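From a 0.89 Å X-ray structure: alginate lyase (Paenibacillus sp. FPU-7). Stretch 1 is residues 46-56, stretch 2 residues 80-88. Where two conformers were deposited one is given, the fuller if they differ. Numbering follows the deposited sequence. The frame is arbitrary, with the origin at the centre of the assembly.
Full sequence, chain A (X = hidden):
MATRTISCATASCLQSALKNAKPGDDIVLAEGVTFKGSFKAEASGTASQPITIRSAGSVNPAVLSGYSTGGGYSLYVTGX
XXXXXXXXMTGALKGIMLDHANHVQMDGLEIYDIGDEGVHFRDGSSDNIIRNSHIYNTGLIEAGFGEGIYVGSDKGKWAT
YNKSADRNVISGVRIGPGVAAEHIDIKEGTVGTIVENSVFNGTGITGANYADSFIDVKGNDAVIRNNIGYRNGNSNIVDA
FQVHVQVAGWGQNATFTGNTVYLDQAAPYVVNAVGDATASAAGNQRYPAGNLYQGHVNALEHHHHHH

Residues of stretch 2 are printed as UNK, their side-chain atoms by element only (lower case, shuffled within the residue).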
ATOM      1  N   THR A  46     -22.048  -1.578   4.962  1.00  6.30           N
ATOM      2  CA  THR A  46     -22.533  -0.665   3.930  1.00  6.39           C
ATOM      3  C   THR A  46     -21.954   0.707   4.211  1.00  6.34           C
ATOM      4  O   THR A  46     -21.401   0.960   5.279  1.00  6.41           O
ATOM      5  CB  THR A  46     -24.072  -0.592   3.903  1.00  6.62           C
ATOM      6  OG1 THR A  46     -24.446   0.112   5.073  1.00  7.09           O
ATOM      7  CG2 THR A  46     -24.720  -1.960   3.812  1.00  7.77           C
ATOM      8  N   ALA A  47     -22.171   1.655   3.301  1.00  6.20           N
ATOM      9  CA  ALA A  47     -21.725   3.021   3.574  1.00  6.89           C
ATOM     10  C   ALA A  47     -22.377   3.580   4.821  1.00  7.08           C
ATOM     11  O   ALA A  47     -21.761   4.323   5.590  1.00  9.17           O
ATOM     12  CB  ALA A  47     -21.977   3.922   2.365  1.00  7.97           C
ATOM     13  N   SER A  48     -23.660   3.256   5.016  1.00  6.75           N
ATOM     14  CA  SER A  48     -24.403   3.778   6.164  1.00  7.47           C
ATOM     15  C   SER A  48     -24.117   2.987   7.443  1.00  9.05           C
ATOM     16  O   SER A  48     -24.352   3.508   8.544  1.00 12.24           O
ATOM     17  CB  SER A  48     -25.899   3.716   5.876  1.00  7.44           C
ATOM     18  OG  SER A  48     -26.240   4.475   4.733  1.00  9.11           O
ATOM     19  N   GLN A  49     -23.690   1.737   7.305  1.00  8.05           N
ATOM     20  CA  GLN A  49     -23.453   0.804   8.400  0.67  9.32           C
ATOM     21  C   GLN A  49     -22.095   0.130   8.196  1.00  7.82           C
ATOM     22  O   GLN A  49     -22.051  -1.075   7.978  1.00  7.88           O
ATOM     23  CB  GLN A  49     -24.549  -0.288   8.496  0.67 12.75           C
ATOM     24  CG  GLN A  49     -26.019   0.115   8.524  0.67  7.22           C
ATOM     25  CD  GLN A  49     -26.989  -1.075   8.521  0.67  7.19           C
ATOM     26  OE1 GLN A  49     -27.257  -1.704   9.546  0.67  8.95           O
ATOM     27  NE2 GLN A  49     -27.403  -1.429   7.295  0.67  6.35           N
ATOM     28  N   PRO A  50     -20.972   0.856   8.264  1.00  6.98           N
ATOM     29  CA  PRO A  50     -19.672   0.195   8.095  1.00  6.39           C
ATOM     30  C   PRO A  50     -19.421  -0.716   9.287  1.00  6.30           C
ATOM     31  O   PRO A  50     -20.066  -0.609  10.337  1.00  7.18           O
ATOM     32  CB  PRO A  50     -18.678   1.362   8.036  1.00  7.82           C
ATOM     33  CG  PRO A  50     -19.382   2.462   8.810  1.00 11.30           C
ATOM     34  CD  PRO A  50     -20.841   2.292   8.483  1.00  9.28           C
ATOM     35  N   ILE A  51     -18.444  -1.603   9.131  1.00  5.77           N
ATOM     36  CA  ILE A  51     -17.948  -2.442  10.219  1.00  6.05           C
ATOM     37  C   ILE A  51     -16.589  -1.874  10.607  1.00  5.93           C
ATOM     38  O   ILE A  51     -15.735  -1.701   9.748  1.00  6.29           O
ATOM     39  CB  ILE A  51     -17.860  -3.930   9.835  1.00  6.04           C
ATOM     40  CG1 ILE A  51     -19.178  -4.421   9.280  1.00  7.18           C
ATOM     41  CG2 ILE A  51     -17.452  -4.740  11.072  1.00  7.42           C
ATOM     42  CD1 ILE A  51     -19.187  -5.867   8.806  1.00  8.01           C
ATOM     43  N   THR A  52     -16.396  -1.548  11.888  1.00  6.53           N
ATOM     44  CA  THR A  52     -15.175  -0.897  12.339  1.00  6.63           C
ATOM     45  C   THR A  52     -14.361  -1.837  13.219  1.00  6.50           C
ATOM     46  O   THR A  52     -14.901  -2.483  14.114  1.00  6.92           O
ATOM     47  CB  THR A  52     -15.524   0.381  13.112  1.00  7.79           C
ATOM     48  OG1 THR A  52     -16.227   1.252  12.219  1.00  8.35           O
ATOM     49  CG2 THR A  52     -14.307   1.112  13.635  1.00  8.99           C
ATOM     50  N   ILE A  53     -13.043  -1.855  12.980  1.00  6.86           N
ATOM     51  CA  ILE A  53     -12.072  -2.389  13.924  0.53  6.03           C
ATOM     52  C   ILE A  53     -11.100  -1.255  14.227  1.00  6.02           C
ATOM     53  O   ILE A  53     -10.512  -0.693  13.309  1.00  6.72           O
ATOM     54  CB  ILE A  53     -11.377  -3.628  13.362  0.53  6.84           C
ATOM     55  CG1 ILE A  53     -10.485  -4.256  14.467  0.53  5.04           C
ATOM     56  CG2 ILE A  53     -10.846  -3.431  12.010  0.53 11.98           C
ATOM     57  CD1 ILE A  53      -9.923  -5.576  13.993  0.53 16.89           C
ATOM     58  N   ARG A  54     -10.956  -0.920  15.503  1.00  6.55           N
ATOM     59  CA  ARG A  54     -10.146   0.231  15.866  1.00  7.66           C
ATOM     60  C   ARG A  54      -9.494   0.025  17.208  1.00  7.03           C
ATOM     61  O   ARG A  54      -9.947  -0.761  18.028  1.00  7.81           O
ATOM     62  CB  ARG A  54     -10.967   1.522  15.846  1.00  8.25           C
ATOM     63  CG  ARG A  54     -12.046   1.571  16.907  1.00  8.18           C
ATOM     64  CD  ARG A  54     -12.838   2.846  16.776  1.00 10.58           C
ATOM     65  NE  ARG A  54     -13.961   2.887  17.704  1.00 11.59           N
ATOM     66  CZ  ARG A  54     -13.943   3.417  18.914  1.00 18.24           C
ATOM     67  NH1 ARG A  54     -12.848   3.994  19.406  1.00 30.84           N
ATOM     68  NH2 ARG A  54     -15.029   3.366  19.664  1.00 23.13           N
ATOM     69  N   SER A  55      -8.455   0.798  17.450  1.00  8.58           N
ATOM     70  CA  SER A  55      -7.854   0.868  18.755  0.55 10.56           C
ATOM     71  C   SER A  55      -8.733   1.759  19.651  1.00 11.57           C
ATOM     72  O   SER A  55      -9.314   2.763  19.212  1.00 13.39           O
ATOM     73  CB  SER A  55      -6.434   1.421  18.556  0.55 11.57           C
ATOM     74  OG  SER A  55      -5.661   1.366  19.716  0.55  9.23           O
ATOM     75  N   ALA A  56      -8.767   1.395  20.931  1.00 13.05           N
ATOM     76  CA  ALA A  56      -9.501   2.185  21.910  1.00 14.58           C
ATOM     77  C   ALA A  56      -8.909   3.575  22.067  1.00 15.66           C
ATOM     78  O   ALA A  56      -9.630   4.510  22.425  1.00 19.43           O
ATOM     79  CB  ALA A  56      -9.529   1.463  23.273  1.00 14.11           C
ATOM     80  N   UNK A  80     -16.729  -5.926   2.299  1.00  6.03           N
ATOM     81  CA  UNK A  80     -16.776  -4.524   1.937  1.00  5.58           C
ATOM     82  C   UNK A  80     -17.097  -3.634   3.133  1.00  5.39           C
ATOM     83  O   UNK A  80     -17.680  -4.073   4.125  1.00  6.16           O
ATOM     84  o   UNK A  80     -16.516  -5.458  -0.725  1.00  7.19           O
ATOM     85  c   UNK A  80     -17.872  -4.285   0.872  1.00  6.40           C
ATOM     86  c   UNK A  80     -17.639  -5.006  -0.424  1.00  7.43           C
ATOM     87  o   UNK A  80     -18.620  -5.071  -1.197  1.00 12.80           O
ATOM     88  N   UNK A  81     -16.734  -2.351   3.031  1.00  5.25           N
ATOM     89  CA  UNK A  81     -17.179  -1.342   3.990  1.00  5.58           C
ATOM     90  C   UNK A  81     -16.714  -1.663   5.417  1.00  5.59           C
ATOM     91  O   UNK A  81     -17.491  -1.590   6.373  1.00  6.53           O
ATOM     92  c   UNK A  81     -18.692  -1.100   3.904  1.00  6.13           C
ATOM     93  c   UNK A  81     -18.861   1.078   2.650  1.00  8.49           C
ATOM     94  c   UNK A  81     -19.791   1.258   0.520  1.00 11.61           C
ATOM     95  c   UNK A  81     -20.050  -0.078   0.463  1.00 10.93           C
ATOM     96  c   UNK A  81     -19.092  -0.313   2.687  1.00  7.15           C
ATOM     97  c   UNK A  81     -19.700  -0.893   1.603  1.00  8.48           C
ATOM     98  c   UNK A  81     -19.202   1.851   1.582  1.00 10.85           C
ATOM     99  o   UNK A  81     -20.151   2.045  -0.570  1.00 18.43           O
ATOM    100  N   UNK A  82     -15.414  -1.919   5.536  1.00  5.40           N
ATOM    101  CA  UNK A  82     -14.719  -1.919   6.805  1.00  5.35           C
ATOM    102  C   UNK A  82     -13.967  -0.608   6.984  1.00  5.24           C
ATOM    103  O   UNK A  82     -13.320  -0.136   6.052  1.00  5.87           O
ATOM    104  n   UNK A  82     -15.480  -6.262   6.413  1.00  8.84           N
ATOM    105  c   UNK A  82     -14.386  -6.113  10.372  1.00  8.87           C
ATOM    106  c   UNK A  82     -14.494  -5.219   8.168  1.00  6.72           C
ATOM    107  c   UNK A  82     -14.964  -5.084   5.957  1.00  7.96           C
ATOM    108  c   UNK A  82     -14.332  -4.420   6.984  1.00  6.38           C
ATOM    109  c   UNK A  82     -15.238  -6.363   7.771  1.00  8.18           C
ATOM    110  c   UNK A  82     -14.067  -5.096   9.497  1.00  7.06           C
ATOM    111  c   UNK A  82     -13.690  -3.075   6.891  1.00  5.83           C
ATOM    112  c   UNK A  82     -15.546  -7.370   8.658  1.00  9.44           C
ATOM    113  c   UNK A  82     -15.124  -7.220   9.949  1.00 11.68           C
ATOM    114  N   UNK A  83     -14.003  -0.071   8.200  1.00  5.31           N
ATOM    115  CA  UNK A  83     -13.118   1.001   8.664  1.00  5.55           C
ATOM    116  C   UNK A  83     -12.136   0.386   9.646  1.00  5.40           C
ATOM    117  O   UNK A  83     -12.540  -0.156  10.672  1.00  6.90           O
ATOM    118  c   UNK A  83     -13.908   2.102   9.344  1.00  6.07           C
ATOM    119  o   UNK A  83     -14.624   2.803   7.148  1.00  7.43           O
ATOM    120  n   UNK A  83     -15.743   3.632   8.915  1.00  9.45           N
ATOM    121  c   UNK A  83     -14.811   2.867   8.378  1.00  6.64           C
ATOM    122  N   UNK A  84     -10.867   0.422   9.269  1.00  5.34           N
ATOM    123  CA  UNK A  84      -9.764  -0.165  10.031  0.66  5.26           C
ATOM    124  C   UNK A  84      -8.900   0.998  10.486  1.00  5.33           C
ATOM    125  O   UNK A  84      -8.283   1.660   9.649  1.00  5.44           O
ATOM    126  c   UNK A  84      -9.396  -2.972   7.407  0.66  7.24           C
ATOM    127  c   UNK A  84      -7.819  -1.737   9.920  0.66  6.17           C
ATOM    128  c   UNK A  84      -9.910  -2.254   8.615  0.66  6.96           C
ATOM    129  c   UNK A  84      -8.984  -1.156   9.146  0.66  5.91           C
ATOM    130  N   UNK A  85      -8.897   1.288  11.799  1.00  5.28           N
ATOM    131  CA  UNK A  85      -8.451   2.589  12.277  1.00  5.66           C
ATOM    132  C   UNK A  85      -7.527   2.458  13.473  1.00  5.79           C
ATOM    133  O   UNK A  85      -7.864   1.826  14.471  1.00  6.67           O
ATOM    134  c   UNK A  85      -9.242   4.830  13.067  1.00  9.25           C
ATOM    135  o   UNK A  85     -10.565   3.483  11.560  1.00  8.38           O
ATOM    136  c   UNK A  85      -9.674   3.447  12.670  1.00  6.76           C
ATOM    137  N   UNK A  86      -6.383   3.149  13.403  1.00  5.98           N
ATOM    138  CA  UNK A  86      -5.572   3.351  14.583  1.00  6.28           C
ATOM    139  C   UNK A  86      -4.838   2.155  15.097  1.00  7.35           C
ATOM    140  O   UNK A  86      -4.417   2.162  16.237  1.00 16.74           O
ATOM    141  N   UNK A  87      -4.620   1.145  14.306  1.00  6.59           N
ATOM    142  CA  UNK A  87      -4.006  -0.101  14.718  1.00  6.59           C
ATOM    143  C   UNK A  87      -2.582  -0.224  14.193  1.00  6.22           C
ATOM    144  O   UNK A  87      -2.237   0.307  13.143  1.00  7.49           O
ATOM    145  c   UNK A  87      -4.820  -1.271  14.164  1.00  7.62           C
ATOM    146  c   UNK A  87      -7.082  -2.347  13.950  1.00 14.06           C
ATOM    147  c   UNK A  87      -6.185  -1.854  16.157  1.00 10.03           C
ATOM    148  c   UNK A  87      -6.243  -1.378  14.752  1.00  9.11           C
ATOM    149  N   UNK A  88      -1.804  -0.998  14.916  1.00  6.88           N
ATOM    150  CA  UNK A  88      -0.526  -1.506  14.432  1.00  7.17           C
ATOM    151  C   UNK A  88      -0.725  -2.914  13.881  1.00  6.93           C
ATOM    152  O   UNK A  88      -1.531  -3.694  14.425  1.00  7.80           O
ATOM    153  c   UNK A  88       2.259   1.146  17.736  1.00 26.82           C
ATOM    154  c   UNK A  88       0.491  -1.523  15.579  1.00  9.43           C
ATOM    155  c   UNK A  88       0.845  -0.162  16.114  1.00 13.89           C
ATOM    156  c   UNK A  88       1.764  -0.190  17.339  1.00 15.55           C
ATOM    157  n   UNK A  88       3.155   0.996  18.927  1.00 40.87           N
TER
HETATM  158  O   HOH W   1     -15.557   3.858  11.872  1.00 10.72           O
HETATM  159  O   HOH W   2      -8.548   4.068  16.885  1.00 16.86           O

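Position 80 carries two side-chain carbons, the second bearing two oxygens. This is a carboxylate one carbon from the backbone, and it makes no contact with stretch 1. The residue is Asp-80.

Position 81 has one carbon followed by a ring of six carbons bearing one oxygen. That is a phenol. One face of the ring lies against the backbone of Thr-46 and Ala-47, and CB of Ala-47 is 3.6 Å from a ring carbon. The residue is Tyr-81, and that ring carbon is CE1. Its backbone O accepts a hydrogen bond from Ile-51 N at 2.9 Å.

Position 82 has one carbon, then fused five- and six-membered rings with eight carbons and one nitrogen. Ile-51 CG2 sits over one face of the six-membered ring, 3.6 Å from its centroid, in a CH-pi contact. Only an indole fits, so this is Trp-82. Ile-53 CG2 lies at the ring edge, 4.4 Å from Trp-82 CE3.

Position 83 has two carbons, the second carrying one oxygen and one nitrogen. This is a short amide, and its CB is 3.8 Å from Thr-52 OG1. The residue is Asn-83. Water 1 accepts from Asn-83 ND2 at 3.0 Å and donates to Thr-52 OG1 at 2.7 Å, so it bridges the two side chains.

Position 84 has four carbons, forked at the first, with one arm two carbons long. The first carbon of the long arm is 3.7 Å from Ile-53 CG2. The residue is Ile-84, and that carbon is CG1.

Position 85 has one carbon carrying one oxygen and one carbon. Its CB is 3.9 Å from Arg-54 CB. The residue is Thr-85.

Position 86 has no side-chain atoms. Its phi is positive, at 72°, which favours glycine. Its O is 3.2 Å from Ser-55 CB. The residue is Gly-86.

Position 87 has four carbons, forked at the second. The end of this chain approaches Ile-53 and Ser-55. The residue is Leu-87, with CD1 3.9 Å from Ile-53 CG1.

Position 88 has four carbons in a row ending in nitrogen and does not reach stretch 1. The residue is Lys-88.

The contact is a parallel pairing of strands 51-55 and 82-85. Five backbone hydrogen bonds join the two stretches, the first of them from Ile-51 N to Tyr-81 O, just before the second strand begins. Asn-83 N donates to Ile-51 O at 2.8 Å, and Ile-53 N to Asn-83 O at 2.9 Å. Thr-85 N donates to Ile-53 O at 3.0 Å. Ile-51, Ile-53, Trp-82 and Ile-84 form an apolar face. Thr-52, Arg-54, Asn-83 and Thr-85 lie on the other.

Stretch 2 (80-88) DYWNITGLK
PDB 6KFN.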